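Local coordinates for 5-carboxyvanillate decarboxylase (Sphingomonas paucimobilis, PDB 4L6D) that decarboxylates 5-carboxyvanillate to vanillate, using a manganese-bound active site built on the amidohydrolase fold, at the interface of chains A and B. Coordinates in Å, arbitrary orientation; residue numbers count along the deposited sequence, not the author numbering. Chains: chain A/B, 5-carboxyvanillate decarboxylase.

Contact 1: the interface of chains A and B. Residues chain A 189-190; chain B 153, 208, 211-212, 250, 252-253.
A:Tyr189 reaches across the interface of the two chains against B:Asp153, B:Ser212 and B:Pro253, and its phenol hydroxyl donates a hydrogen bond. OH of A:Tyr189 gives it to OD2 of B:Asp153 over 2.6 Å, and OD2 receives it on its anti lone pair, facing away from OD1. Ring and carboxylate planes stand 84° apart, with B:Asp153 CG at the ring's edge. CG of A:Tyr189 stands opposite its own carbonyl carbon (chi1 -38°), which sends the ring towards B:Asp153. A tyrosine suits the place, combining a flat apolar body with a polar tip.

The carboxylate's charge is met within chain B. B:Arg208, on helix 197-211, grips it side-on: NE gives OD1 of B:Asp153 a straight 2.9 Å bond, but from above the carboxylate plane, and NH2 forms a salt bridge to OD2 on the syn side, somewhat out of plane. OD2 thus accepts from arginine and tyrosine, which probably stabilises a negative charge and fixes the carboxylate's rotation.

Apolar packing holds the rest. CA of B:Ser212 lies over one ring face towards the rim, and its CB is 3.5 Å from CZ of A:Tyr189, while CD of B:Pro253 touches CD1. B:Leu211 touches through CB, 3.9 Å from CB of A:Tyr189; the small methyl of B:Ala252 probably lets the backbones come close.

At the backbone end, away from the ring, water 1 joins two glycines, 3.0 Å from A:Gly190 N and 3.0 Å from B:Gly250 O.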
loop_
_atom_site.group_PDB
_atom_site.type_symbol
_atom_site.label_atom_id
_atom_site.label_comp_id
_atom_site.label_asym_id
_atom_site.label_seq_id
_atom_site.Cartn_x
_atom_site.Cartn_y
_atom_site.Cartn_z
ATOM N N TYR A 189 0.767 2.234 17.404
ATOM C CA TYR A 189 2.007 1.547 17.034
ATOM C C TYR A 189 2.955 2.380 16.174
ATOM O O TYR A 189 3.740 1.827 15.405
ATOM C CB TYR A 189 1.699 0.197 16.346
ATOM C CG TYR A 189 0.523 -0.530 16.954
ATOM C CD1 TYR A 189 0.470 -0.798 18.316
ATOM C CD2 TYR A 189 -0.559 -0.911 16.173
ATOM C CE1 TYR A 189 -0.619 -1.441 18.881
ATOM C CE2 TYR A 189 -1.656 -1.558 16.731
ATOM C CZ TYR A 189 -1.678 -1.815 18.082
ATOM O OH TYR A 189 -2.761 -2.447 18.635
ATOM N N GLY A 190 2.874 3.706 16.284
ATOM C CA GLY A 190 3.738 4.591 15.514
ATOM C C GLY A 190 3.416 4.640 14.031
ATOM O O GLY A 190 4.202 5.133 13.223
ATOM N N ASP B 153 -5.747 -6.455 15.539
ATOM C CA ASP B 153 -4.926 -6.165 16.711
ATOM C C ASP B 153 -5.781 -5.975 17.962
ATOM O O ASP B 153 -5.275 -6.081 19.074
ATOM C CB ASP B 153 -4.075 -4.914 16.499
ATOM C CG ASP B 153 -4.905 -3.680 16.216
ATOM O OD1 ASP B 153 -5.688 -3.717 15.248
ATOM O OD2 ASP B 153 -4.777 -2.678 16.953
ATOM N N ARG B 208 -1.204 -3.879 11.382
ATOM C CA ARG B 208 -1.596 -3.666 12.774
ATOM C C ARG B 208 -1.444 -4.951 13.571
ATOM O O ARG B 208 -0.996 -4.929 14.722
ATOM C CB ARG B 208 -3.039 -3.155 12.888
ATOM C CG ARG B 208 -3.275 -1.774 12.249
ATOM C CD ARG B 208 -4.754 -1.369 12.385
ATOM N NE ARG B 208 -5.135 -1.286 13.793
ATOM C CZ ARG B 208 -5.236 -0.151 14.475
ATOM N NH1 ARG B 208 -5.039 1.013 13.870
ATOM N NH2 ARG B 208 -5.547 -0.180 15.758
ATOM N N LEU B 211 2.404 -5.411 14.217
ATOM C CA LEU B 211 3.018 -4.430 15.107
ATOM C C LEU B 211 2.460 -4.485 16.527
ATOM O O LEU B 211 3.133 -4.097 17.481
ATOM C CB LEU B 211 2.899 -3.011 14.524
ATOM C CG LEU B 211 3.611 -2.776 13.183
ATOM C CD1 LEU B 211 3.417 -1.330 12.717
ATOM C CD2 LEU B 211 5.090 -3.104 13.282
ATOM N N SER B 212 1.232 -4.976 16.668
ATOM C CA SER B 212 0.606 -5.074 17.984
ATOM C C SER B 212 1.149 -6.240 18.803
ATOM O O SER B 212 0.840 -6.363 19.982
ATOM C CB SER B 212 -0.901 -5.262 17.850
ATOM O OG SER B 212 -1.204 -6.587 17.423
ATOM N N GLY B 250 6.772 5.879 19.278
ATOM C CA GLY B 250 5.382 5.696 18.888
ATOM C C GLY B 250 4.514 4.800 19.757
ATOM O O GLY B 250 3.353 4.549 19.423
ATOM N N ALA B 252 4.715 1.665 20.175
ATOM C CA ALA B 252 4.608 0.297 19.685
ATOM C C ALA B 252 5.265 -0.654 20.677
ATOM O O ALA B 252 6.308 -0.339 21.253
ATOM C CB ALA B 252 5.244 0.163 18.298
ATOM N N PRO B 253 4.647 -1.821 20.897
ATOM C CA PRO B 253 5.208 -2.749 21.878
ATOM C C PRO B 253 6.485 -3.407 21.366
ATOM O O PRO B 253 6.661 -3.574 20.161
ATOM C CB PRO B 253 4.102 -3.792 22.038
ATOM C CG PRO B 253 3.377 -3.770 20.710
ATOM C CD PRO B 253 3.382 -2.310 20.323
HETATM O O HOH W 1 1.210 5.681 17.727
#

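Contact 2: the interface of chains A and B. Residues chain A 38, 45-46; chain B 245, 249.
B:Phe249, the last residue of helix 236-249, presents one face of its ring to the aliphatic part of A:Arg46. The CG methylene lies over that face towards the rim, 3.9 Å from the ring centroid, a CH-pi contact. Beyond CG the arginine chain continues past the ring, with CD near CD2 and CE2, and NE 4.0 Å from CE2 of B:Phe249. The two side chains run at about a right angle to each other, although the guanidinium and ring planes are only 20° from parallel. Arginine suits this position because its methylenes can cover an aromatic surface while its charged end extends beyond them. It also lines the vanillate pocket of its own chain, so its role at the interface is at most one part of why an arginine is here.

A second contact comes from the backbone of chain A: the carbonyl O of A:Ala45 lies 3.5 Å from CE1 of B:Phe249. The small side chain of A:Ala45 probably lets this stretch of loop come close to the ring. With the ring removed, an alanine in place of B:Phe249 would probably leave the A:Arg46 methylenes without their aromatic partner and open a gap beside the A:Ala45 carbonyl.

Torsions on both sides set up the meeting. CG of B:Phe249 stands opposite its own carbonyl carbon (chi1 -55°), which sends the ring from the helix end towards chain A. In A:Arg46 the chain bends at chi3 (77°), turning the guanidinium aside from the line of CB, CG and CD.

Further out, B:Asn245 lies one helical turn before B:Phe249 and borders the patch, losing a little surface to chain A. On the other flank A:Asp38, from helix 33-40, offers a carboxylate that meets chain B through solvent. Water 2 bridges the subunits there, 2.6 Å from OD2 of A:Asp38 and 2.7 Å from the backbone carbonyl O of B:Phe249.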
loop_
_atom_site.group_PDB
_atom_site.type_symbol
_atom_site.label_atom_id
_atom_site.label_comp_id
_atom_site.label_asym_id
_atom_site.label_seq_id
_atom_site.Cartn_x
_atom_site.Cartn_y
_atom_site.Cartn_z
ATOM N N ASP A 38 7.058 16.208 18.356
ATOM C CA ASP A 38 8.283 15.464 18.644
ATOM C C ASP A 38 9.529 16.241 18.245
ATOM O O ASP A 38 10.561 16.148 18.903
ATOM C CB ASP A 38 8.290 14.108 17.931
ATOM C CG ASP A 38 7.455 13.060 18.647
ATOM O OD1 ASP A 38 6.988 13.320 19.776
ATOM O OD2 ASP A 38 7.267 11.968 18.062
ATOM N N ALA A 45 10.604 15.167 21.977
ATOM C CA ALA A 45 11.091 13.801 22.120
ATOM C C ALA A 45 12.292 13.538 21.222
ATOM O O ALA A 45 13.052 12.602 21.455
ATOM C CB ALA A 45 9.978 12.817 21.796
ATOM N N ARG A 46 12.444 14.355 20.180
ATOM C CA ARG A 46 13.540 14.205 19.216
ATOM C C ARG A 46 14.297 15.531 19.135
ATOM O O ARG A 46 14.238 16.225 18.110
ATOM C CB ARG A 46 12.992 13.783 17.836
ATOM C CG ARG A 46 12.206 12.451 17.884
ATOM C CD ARG A 46 11.435 12.132 16.591
ATOM N NE ARG A 46 12.294 11.626 15.518
ATOM C CZ ARG A 46 11.863 11.291 14.304
ATOM N NH1 ARG A 46 10.577 11.405 13.990
ATOM N NH2 ARG A 46 12.720 10.841 13.395
ATOM N N ASN B 245 11.917 3.312 15.575
ATOM C CA ASN B 245 11.244 4.581 15.837
ATOM C C ASN B 245 9.856 4.330 16.407
ATOM O O ASN B 245 9.382 5.063 17.280
ATOM C CB ASN B 245 11.116 5.414 14.561
ATOM C CG ASN B 245 12.422 6.051 14.138
ATOM O OD1 ASN B 245 13.370 6.159 14.924
ATOM N ND2 ASN B 245 12.473 6.492 12.881
ATOM N N PHE B 249 9.460 5.964 19.980
ATOM C CA PHE B 249 8.680 7.204 20.026
ATOM C C PHE B 249 7.176 7.010 19.849
ATOM O O PHE B 249 6.391 7.892 20.212
ATOM C CB PHE B 249 9.160 8.174 18.938
ATOM C CG PHE B 249 10.626 8.485 18.996
ATOM C CD1 PHE B 249 11.168 9.108 20.106
ATOM C CD2 PHE B 249 11.459 8.172 17.933
ATOM C CE1 PHE B 249 12.524 9.407 20.164
ATOM C CE2 PHE B 249 12.810 8.463 17.983
ATOM C CZ PHE B 249 13.345 9.085 19.102
HETATM O O HOH W 2 5.692 9.941 18.581
#

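About 15 Å separates the C-alpha centres of contact 1 and contact 2, patches of one two-fold symmetric interface. They share no residue, but one chain B segment serves both: helix 236-249 supplies contact 2, and the residues just after it part of contact 1, the rest coming from B:Asp153 and the end of helix 197-211 with B:Ser212. Chain A answers with different segments, helix 33-40 and the loop after it at contact 2, the A:Tyr189 loop at contact 1, so the chain B segment is probably held at two points. Through A:Arg46, contact 2 borders the vanillate pocket. Symmetry repeats both contacts in the deposited dimer, which the structure alone does not show to be the solution form.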